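Local coordinates for RimK domain protein ATP-grasp (Sphaerobacter thermophilus, PDB 5I47) that probably binds ATP and a metal ion and acts as an ATP-grasp ligase of the RimK type, joining an amino acid to an acceptor carboxylate, at residues A5-R15 against D51-G59; A61-A70 against N81-A90. One frame throughout, in Å; residues are numbered along the deposited sequence.

Contact 1: residues A5-R15 against D51-G59; sequences ARVALLADRLR and DFVAALDRG
Arg6 and Phe52 meet because both turn CG away from their own carbonyl carbons, while a bend at chi3 (-63°) folds the arginine end back over the ring. The guanidinium lies nearly flat on one face of Phe52, the planes 24° apart, as an off-centre cation-pi stack with CZ of Arg6 4.3 Å from the ring centroid. Over the opposite face sits Ala8, its CB 3.7 Å from that centroid in a CH-pi contact. The same guanidinium gives two weak bonds to Asp51 O, the shorter from Arg6 NH1 at 2.9 Å. Cutting Phe52 back to an alanine would probably remove the stacking surface, leaving the Arg6 guanidinium the weak bonds to Asp51 O and the Ala8 methyl without its ring. Beyond this sandwich, 6-10 and 54-57 are the two central strands of the parallel Rossmann-like sheet of the preATP-grasp domain. Ala8 is bonded to strand 54-57 through both its N, which reaches Ala54 O at 2.9 Å, almost straight (175°), and its O, which takes Leu56 N at 2.7 Å. On the helix 16-27 face, CD2 of Leu9 and CD2 of Leu56 lie alongside, 4.1 Å apart. At the strand ends, Arg58 N bonds to Leu10 O at 2.9 Å, and Arg58 NE forms a salt bridge to Glu18.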
# COMPACT_ATOMS: atom_id res chain seq x y z
N ALA B 5 11.09 -30.57 10.70
CA ALA B 5 10.63 -29.21 10.90
C ALA B 5 11.70 -28.20 10.50
O ALA B 5 12.82 -28.24 11.00
CB ALA B 5 10.22 -29.00 12.35
N ARG B 6 11.34 -27.29 9.59
CA ARG B 6 12.28 -26.34 9.02
C ARG B 6 11.75 -24.92 9.18
O ARG B 6 10.59 -24.70 9.53
CB ARG B 6 12.55 -26.64 7.54
CG ARG B 6 12.92 -28.09 7.25
CD ARG B 6 13.19 -28.27 5.77
NE ARG B 6 12.01 -28.01 4.96
CZ ARG B 6 12.05 -27.51 3.73
NH1 ARG B 6 10.92 -27.30 3.06
NH2 ARG B 6 13.21 -27.21 3.17
N VAL B 7 12.63 -23.95 8.91
CA VAL B 7 12.31 -22.54 9.02
C VAL B 7 12.81 -21.83 7.78
O VAL B 7 13.97 -22.02 7.37
CB VAL B 7 12.93 -21.92 10.29
CG1 VAL B 7 12.91 -20.40 10.21
CG2 VAL B 7 12.19 -22.39 11.53
N ALA B 8 11.96 -21.01 7.17
CA ALA B 8 12.30 -20.30 5.94
C ALA B 8 12.92 -18.94 6.27
O ALA B 8 12.37 -18.18 7.07
CB ALA B 8 11.06 -20.11 5.07
N LEU B 9 14.07 -18.66 5.64
CA LEU B 9 14.75 -17.36 5.76
C LEU B 9 14.53 -16.62 4.44
O LEU B 9 15.26 -16.80 3.47
CB LEU B 9 16.25 -17.53 6.04
CG LEU B 9 16.73 -18.20 7.34
CD1 LEU B 9 18.26 -18.23 7.36
CD2 LEU B 9 16.19 -17.48 8.57
N LEU B 10 13.50 -15.77 4.42
CA LEU B 10 13.14 -15.01 3.23
C LEU B 10 14.22 -13.98 2.92
O LEU B 10 14.21 -12.87 3.46
CB LEU B 10 11.78 -14.32 3.42
CG LEU B 10 10.61 -15.26 3.70
CD1 LEU B 10 9.32 -14.48 3.91
CD2 LEU B 10 10.46 -16.25 2.56
N ALA B 11 15.16 -14.36 2.07
CA ALA B 11 16.28 -13.49 1.73
C ALA B 11 16.77 -13.88 0.35
O ALA B 11 16.39 -14.91 -0.20
CB ALA B 11 17.41 -13.60 2.77
N ASP B 12 17.63 -13.03 -0.21
CA ASP B 12 18.16 -13.30 -1.54
C ASP B 12 19.51 -14.01 -1.50
O ASP B 12 19.85 -14.70 -2.46
CB ASP B 12 18.27 -12.00 -2.33
CG ASP B 12 16.92 -11.34 -2.54
OD1 ASP B 12 16.83 -10.11 -2.38
OD2 ASP B 12 15.95 -12.06 -2.87
N ARG B 13 20.25 -13.88 -0.41
CA ARG B 13 21.53 -14.56 -0.24
C ARG B 13 21.92 -14.51 1.23
O ARG B 13 21.60 -13.55 1.94
CB ARG B 13 22.62 -13.95 -1.11
CG ARG B 13 22.87 -12.47 -0.88
CD ARG B 13 23.89 -11.93 -1.86
NE ARG B 13 24.77 -10.96 -1.22
CZ ARG B 13 25.84 -11.28 -0.50
NH1 ARG B 13 26.16 -12.55 -0.31
NH2 ARG B 13 26.57 -10.32 0.05
N LEU B 14 22.62 -15.55 1.68
CA LEU B 14 23.02 -15.67 3.07
C LEU B 14 24.21 -14.74 3.35
O LEU B 14 25.25 -14.85 2.70
CB LEU B 14 23.39 -17.11 3.41
CG LEU B 14 22.29 -18.16 3.21
CD1 LEU B 14 22.79 -19.54 3.58
CD2 LEU B 14 21.05 -17.81 4.02
N ARG B 15 24.04 -13.83 4.31
CA ARG B 15 25.11 -13.00 4.81
C ARG B 15 25.43 -13.42 6.25
O ARG B 15 25.00 -14.49 6.70
CB ARG B 15 24.73 -11.53 4.69
CG ARG B 15 24.56 -11.02 3.27
CD ARG B 15 23.90 -9.65 3.28
NE ARG B 15 22.71 -9.63 4.14
CZ ARG B 15 22.63 -8.98 5.29
NH1 ARG B 15 23.66 -8.28 5.74
NH2 ARG B 15 21.51 -9.03 6.00
N ASP B 51 7.29 -26.65 2.78
CA ASP B 51 7.02 -27.16 4.12
C ASP B 51 7.86 -26.40 5.13
O ASP B 51 9.08 -26.61 5.22
CB ASP B 51 7.29 -28.66 4.18
CG ASP B 51 6.89 -29.27 5.51
OD1 ASP B 51 5.96 -28.75 6.16
OD2 ASP B 51 7.51 -30.29 5.90
N PHE B 52 7.23 -25.51 5.89
CA PHE B 52 7.93 -24.72 6.90
C PHE B 52 7.00 -24.47 8.07
O PHE B 52 5.80 -24.23 7.88
CB PHE B 52 8.41 -23.38 6.34
CG PHE B 52 9.40 -23.50 5.22
CD1 PHE B 52 10.74 -23.72 5.49
CD2 PHE B 52 8.99 -23.39 3.91
CE1 PHE B 52 11.65 -23.83 4.47
CE2 PHE B 52 9.90 -23.50 2.88
CZ PHE B 52 11.23 -23.72 3.16
N VAL B 53 7.56 -24.52 9.28
CA VAL B 53 6.78 -24.17 10.46
C VAL B 53 6.74 -22.66 10.68
O VAL B 53 5.87 -22.18 11.42
CB VAL B 53 7.35 -24.88 11.70
CG1 VAL B 53 7.52 -26.36 11.41
CG2 VAL B 53 8.66 -24.25 12.12
N ALA B 54 7.64 -21.91 10.05
CA ALA B 54 7.69 -20.46 10.19
C ALA B 54 8.55 -19.90 9.08
O ALA B 54 9.38 -20.60 8.49
CB ALA B 54 8.22 -20.04 11.56
N ALA B 55 8.35 -18.61 8.79
CA ALA B 55 9.18 -17.86 7.86
C ALA B 55 9.67 -16.60 8.55
O ALA B 55 8.94 -15.99 9.34
CB ALA B 55 8.42 -17.50 6.58
N LEU B 56 10.91 -16.22 8.26
CA LEU B 56 11.51 -15.03 8.85
C LEU B 56 11.99 -14.13 7.72
O LEU B 56 12.92 -14.48 6.99
CB LEU B 56 12.66 -15.40 9.79
CG LEU B 56 13.48 -14.26 10.40
CD1 LEU B 56 12.60 -13.33 11.22
CD2 LEU B 56 14.59 -14.84 11.26
N ASP B 57 11.34 -12.98 7.55
CA ASP B 57 11.68 -12.07 6.47
C ASP B 57 12.97 -11.35 6.82
O ASP B 57 13.01 -10.55 7.76
CB ASP B 57 10.55 -11.08 6.21
CG ASP B 57 10.69 -10.36 4.88
OD1 ASP B 57 11.83 -10.12 4.44
OD2 ASP B 57 9.65 -10.03 4.28
N ARG B 58 14.03 -11.63 6.06
CA ARG B 58 15.34 -11.03 6.26
C ARG B 58 15.62 -9.90 5.27
O ARG B 58 16.78 -9.51 5.10
CB ARG B 58 16.43 -12.10 6.17
CG ARG B 58 16.29 -13.22 7.19
CD ARG B 58 16.66 -12.73 8.58
NE ARG B 58 17.91 -11.98 8.54
CZ ARG B 58 18.05 -10.73 8.96
NH1 ARG B 58 17.01 -10.07 9.46
NH2 ARG B 58 19.23 -10.13 8.88
N GLY B 59 14.59 -9.39 4.61
CA GLY B 59 14.74 -8.35 3.62
C GLY B 59 14.27 -6.99 4.12
O GLY B 59 13.65 -6.85 5.18
O HOH W 1 19.89 -9.95 3.96

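Contact 2: residues A61-A70 against N81-A90; sequences ATAERAVLAA and NRAATARLLA
Ala66 and Ala86 face each other where two antiparallel helices, 63-70 and 83-90, pack with their axes only 8.2 Å apart, an alanine-lined helix pair in the preATP-grasp domain. Such closeness needs small residues, and methyl groups supply nearly the whole interface. It is tightest where segment 61-70 begins: CB of Ala90 presses on the backbone of Thr62, 3.3 Å from its C, and CB of Ala61 meets CB of Leu89 at 3.5 Å. Midway, CB of Ala66 lies 4.0 Å from CB of Ala86. Farther along, the methyl of Ala83 touches those of two successive alanines, its CB 3.7 Å from CB of Ala70 and 4.1 Å from CB of Ala69. No direct hydrogen bond joins the helices.

The exposed flank belongs to Arg87, whose CG still touches CB of Ala66 at 3.7 Å while its polar end meets water. A bend at chi3 (-96°) turns the guanidinium back over Ala83 O. There a water bridges the two helices, accepting from Arg87 NE at 2.6 Å, in the plane of the guanidinium, and donating weakly to Ala66 O.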
# COMPACT_ATOMS: atom_id res chain seq x y z
N ALA B 61 12.02 -3.82 4.46
CA ALA B 61 10.56 -3.77 4.56
C ALA B 61 10.00 -2.96 3.39
O ALA B 61 10.31 -1.78 3.24
CB ALA B 61 10.15 -3.15 5.89
N THR B 62 9.16 -3.60 2.58
CA THR B 62 8.47 -2.92 1.48
C THR B 62 7.04 -3.44 1.38
O THR B 62 6.65 -4.37 2.10
CB THR B 62 9.20 -3.11 0.16
OG1 THR B 62 8.53 -2.36 -0.86
CG2 THR B 62 9.21 -4.58 -0.24
N ALA B 63 6.27 -2.84 0.48
CA ALA B 63 4.85 -3.14 0.40
C ALA B 63 4.60 -4.60 0.03
O ALA B 63 3.73 -5.25 0.61
CB ALA B 63 4.16 -2.21 -0.60
N GLU B 64 5.36 -5.13 -0.94
CA GLU B 64 5.10 -6.49 -1.39
C GLU B 64 5.56 -7.54 -0.38
O GLU B 64 5.08 -8.68 -0.42
CB GLU B 64 5.75 -6.75 -2.75
CG GLU B 64 7.23 -6.46 -2.81
CD GLU B 64 7.53 -5.08 -3.36
OE1 GLU B 64 6.77 -4.14 -3.05
OE2 GLU B 64 8.52 -4.94 -4.11
N ARG B 65 6.48 -7.19 0.52
CA ARG B 65 6.85 -8.16 1.54
C ARG B 65 5.80 -8.25 2.64
O ARG B 65 5.63 -9.32 3.24
CB ARG B 65 8.23 -7.83 2.10
CG ARG B 65 9.29 -7.88 1.01
CD ARG B 65 10.68 -7.89 1.58
NE ARG B 65 11.13 -9.24 1.92
CZ ARG B 65 11.94 -9.97 1.16
NH1 ARG B 65 12.39 -9.49 0.01
NH2 ARG B 65 12.31 -11.18 1.56
N ALA B 66 5.08 -7.16 2.91
CA ALA B 66 3.88 -7.26 3.73
C ALA B 66 2.83 -8.10 3.04
O ALA B 66 2.13 -8.90 3.68
CB ALA B 66 3.34 -5.87 4.06
N VAL B 67 2.70 -7.95 1.71
CA VAL B 67 1.83 -8.83 0.93
C VAL B 67 2.28 -10.28 1.06
O VAL B 67 1.45 -11.19 1.18
CB VAL B 67 1.80 -8.37 -0.54
CG1 VAL B 67 1.26 -9.48 -1.44
CG2 VAL B 67 0.97 -7.11 -0.70
N LEU B 68 3.60 -10.51 1.04
CA LEU B 68 4.12 -11.87 1.14
C LEU B 68 3.87 -12.46 2.52
O LEU B 68 3.52 -13.64 2.64
CB LEU B 68 5.61 -11.88 0.81
CG LEU B 68 6.35 -13.21 1.00
CD1 LEU B 68 5.76 -14.28 0.09
CD2 LEU B 68 7.84 -13.04 0.73
N ALA B 69 4.05 -11.65 3.57
CA ALA B 69 3.79 -12.12 4.93
C ALA B 69 2.32 -12.45 5.13
O ALA B 69 1.97 -13.39 5.86
CB ALA B 69 4.25 -11.08 5.94
N ALA B 70 1.42 -11.68 4.50
CA ALA B 70 -0.01 -11.93 4.66
C ALA B 70 -0.44 -13.18 3.91
O ALA B 70 -1.26 -13.96 4.40
CB ALA B 70 -0.81 -10.72 4.20
N ASN B 81 8.54 -10.57 10.27
CA ASN B 81 7.47 -9.96 11.04
C ASN B 81 6.08 -10.30 10.52
O ASN B 81 5.89 -10.52 9.32
CB ASN B 81 7.65 -8.44 11.06
CG ASN B 81 8.87 -8.00 11.85
OD1 ASN B 81 8.88 -8.08 13.08
ND2 ASN B 81 9.90 -7.54 11.15
N ARG B 82 5.11 -10.35 11.44
CA ARG B 82 3.73 -10.57 11.06
C ARG B 82 3.27 -9.50 10.08
O ARG B 82 3.79 -8.38 10.06
CB ARG B 82 2.83 -10.58 12.30
CG ARG B 82 2.56 -9.21 12.88
CD ARG B 82 1.78 -9.31 14.19
NE ARG B 82 2.56 -9.99 15.22
CZ ARG B 82 3.40 -9.37 16.04
NH1 ARG B 82 4.08 -10.06 16.95
NH2 ARG B 82 3.57 -8.05 15.96
N ALA B 83 2.28 -9.86 9.25
CA ALA B 83 1.88 -9.00 8.13
C ALA B 83 1.58 -7.58 8.59
O ALA B 83 2.06 -6.61 7.99
CB ALA B 83 0.67 -9.61 7.41
N ALA B 84 0.80 -7.44 9.66
CA ALA B 84 0.39 -6.12 10.12
C ALA B 84 1.58 -5.27 10.53
O ALA B 84 1.62 -4.07 10.25
CB ALA B 84 -0.60 -6.25 11.27
N THR B 85 2.56 -5.87 11.21
CA THR B 85 3.77 -5.14 11.57
C THR B 85 4.60 -4.83 10.33
O THR B 85 5.09 -3.70 10.18
CB THR B 85 4.58 -5.95 12.58
OG1 THR B 85 3.82 -6.11 13.78
CG2 THR B 85 5.88 -5.25 12.91
N ALA B 86 4.74 -5.80 9.43
CA ALA B 86 5.43 -5.54 8.17
C ALA B 86 4.78 -4.40 7.40
O ALA B 86 5.47 -3.65 6.70
CB ALA B 86 5.46 -6.81 7.32
N ARG B 87 3.46 -4.25 7.51
CA ARG B 87 2.79 -3.13 6.86
C ARG B 87 3.21 -1.80 7.50
O ARG B 87 3.39 -0.80 6.79
CB ARG B 87 1.27 -3.30 6.91
CG ARG B 87 0.68 -3.82 5.61
CD ARG B 87 -0.84 -4.01 5.69
NE ARG B 87 -1.21 -5.39 6.00
CZ ARG B 87 -1.71 -5.79 7.16
NH1 ARG B 87 -1.92 -4.90 8.13
NH2 ARG B 87 -2.01 -7.06 7.36
N LEU B 88 3.37 -1.77 8.82
CA LEU B 88 3.79 -0.54 9.48
C LEU B 88 5.23 -0.18 9.13
O LEU B 88 5.58 1.01 9.08
CB LEU B 88 3.63 -0.66 11.00
CG LEU B 88 2.21 -0.66 11.57
CD1 LEU B 88 2.26 -0.54 13.08
CD2 LEU B 88 1.38 0.46 10.98
N LEU B 89 6.08 -1.18 8.89
CA LEU B 89 7.44 -0.88 8.46
C LEU B 89 7.48 -0.42 7.01
O LEU B 89 8.34 0.38 6.63
CB LEU B 89 8.33 -2.11 8.64
CG LEU B 89 8.30 -2.83 9.99
CD1 LEU B 89 9.19 -4.06 9.96
CD2 LEU B 89 8.73 -1.90 11.10
N ALA B 90 6.54 -0.90 6.19
CA ALA B 90 6.52 -0.57 4.77
C ALA B 90 5.78 0.71 4.46
O ALA B 90 6.05 1.34 3.43
CB ALA B 90 5.88 -1.72 3.98
O HOH W 2 -0.37 -6.82 4.01

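Contacts 1 and 2 are consecutive along the chain, their centres about 15 Å apart. Strand 54-57 leads through a short loop into helix 63-74, the helix of the beta-alpha-beta crossover to strand 79-80, so the second contact is built on the crossover that leaves the first. Arg65 ties them: its NE makes a salt bridge to Asp57 OD1 at 2.8 Å, the same oxygen that holds Gly59 N in an Asx turn. Beside it, CD1 of Leu10 packs on CD2 of Leu68 at 3.8 Å, laying the helix against the sheet. Asn253 donates to Asp57 O and Gly59 O, linking contact 1 to the ATP-grasp part of the chain; Asn81 of contact 2 also reaches that part through Thr234.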